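Local structure of 11S globulin seed storage protein (3QAC) at the interface of chains A and B. The protein serves as a seed storage protein, a nutrient reservoir of the 11S globulin family that assembles from cupin-fold subunits into hexamers. Numbering follows the deposited sequence. Chains: chain A/B, 11S globulin seed storage protein.

The interface of chains A and B. Residues chain A 215-216, 219, 223; chain B 335, 356, 358, 387.
The side-chain amide oxygen OE1 of B:Gln358 accepts a hydrogen bond from the backbone N of A:Glu216, 2.9 Å away and nearly straight (168° at H), with the donor tilted from the carbonyl plane. B:Gln358 reaches out from strand 354-360 toward chain A on an extended side chain, CG anti to its backbone N (chi1 -171°), which carries the amide to the backbone just ahead of helix 217-224 of chain A. Beside it the ring of A:Phe215 runs the opposite way, toward the sheet of chain B, its plane almost perpendicular to the amide (83°). Ring atom CE1 meets strands 385-391 and 354-360 together, 3.4 Å from methyl CG1 of B:Val387 and 3.3 Å from the backbone O of B:Gln358. In the first turn of the helix, A:Leu219 has more surface hidden by the partner than any other residue of the patch and parts its methyls, CD1 lying 4.0 Å from B:Val387 CG1 and CD2 4.0 Å from the terminal methyl CE of B:Met335. A:Ser223 turns its hydroxyl back onto its own helix, OG donating to A:Leu219 O at 2.6 Å, while the same OG lies 3.5 Å from B:Met335 SD. At the other flank, the carboxylate of A:Glu216 and the guanidinium of B:Arg356 make no salt bridge, though their opposite charges may attract weakly. The patch seats a short helix of one subunit on the C-terminal cupin sheet of its neighbour, joining subunits within the trimer of the proglobulin.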
# COMPACT_ATOMS: atom_id res chain seq x y z
N PHE A 215 23.21 -14.05 19.33
CA PHE A 215 24.53 -13.46 19.20
C PHE A 215 25.62 -14.25 19.93
O PHE A 215 25.39 -14.89 20.96
CB PHE A 215 24.53 -12.00 19.66
CG PHE A 215 23.73 -11.08 18.78
CD1 PHE A 215 24.26 -10.61 17.59
CD2 PHE A 215 22.45 -10.67 19.15
CE1 PHE A 215 23.54 -9.76 16.77
CE2 PHE A 215 21.72 -9.81 18.34
CZ PHE A 215 22.26 -9.35 17.15
N GLU A 216 26.81 -14.22 19.33
CA GLU A 216 28.03 -14.61 20.00
C GLU A 216 28.05 -13.95 21.39
O GLU A 216 27.98 -12.73 21.50
CB GLU A 216 29.22 -14.14 19.16
CG GLU A 216 30.39 -15.08 19.12
CD GLU A 216 31.34 -14.84 20.26
OE1 GLU A 216 31.10 -15.38 21.37
OE2 GLU A 216 32.32 -14.09 20.05
N LEU A 219 30.55 -10.98 21.98
CA LEU A 219 29.98 -9.77 21.39
C LEU A 219 28.92 -9.15 22.29
O LEU A 219 28.87 -7.93 22.43
CB LEU A 219 29.40 -10.06 19.99
CG LEU A 219 30.33 -9.86 18.78
CD1 LEU A 219 29.70 -10.33 17.46
CD2 LEU A 219 30.77 -8.41 18.67
N SER A 223 29.24 -5.69 24.10
CA SER A 223 28.26 -4.69 23.69
C SER A 223 27.76 -3.91 24.88
O SER A 223 27.66 -2.69 24.83
CB SER A 223 27.09 -5.35 22.96
OG SER A 223 27.50 -5.83 21.69
N MET B 335 32.31 -0.64 17.06
CA MET B 335 31.14 -1.42 16.74
C MET B 335 29.87 -0.59 16.83
O MET B 335 29.80 0.43 17.52
CB MET B 335 31.03 -2.65 17.66
CG MET B 335 30.12 -2.45 18.86
SD MET B 335 29.82 -3.98 19.77
CE MET B 335 31.49 -4.63 19.85
N ARG B 356 32.89 -7.87 11.10
CA ARG B 356 32.20 -9.08 11.53
C ARG B 356 30.75 -8.67 11.77
O ARG B 356 30.43 -7.90 12.68
CB ARG B 356 32.86 -9.72 12.78
CG ARG B 356 31.93 -10.52 13.72
CD ARG B 356 32.35 -11.99 13.93
NE ARG B 356 32.41 -12.74 12.66
CZ ARG B 356 32.50 -14.07 12.56
NH1 ARG B 356 32.53 -14.84 13.64
NH2 ARG B 356 32.56 -14.64 11.35
N GLN B 358 26.92 -9.88 12.50
CA GLN B 358 26.10 -10.99 12.94
C GLN B 358 24.62 -10.58 13.01
O GLN B 358 24.26 -9.51 13.54
CB GLN B 358 26.61 -11.57 14.27
CG GLN B 358 25.87 -12.86 14.62
CD GLN B 358 26.42 -13.58 15.84
OE1 GLN B 358 27.11 -12.99 16.69
NE2 GLN B 358 26.10 -14.86 15.95
N VAL B 387 24.43 -6.75 14.78
CA VAL B 387 25.59 -6.04 15.33
C VAL B 387 26.68 -5.95 14.27
O VAL B 387 26.84 -6.84 13.43
CB VAL B 387 26.13 -6.73 16.62
CG1 VAL B 387 26.54 -8.18 16.34
CG2 VAL B 387 27.28 -5.92 17.22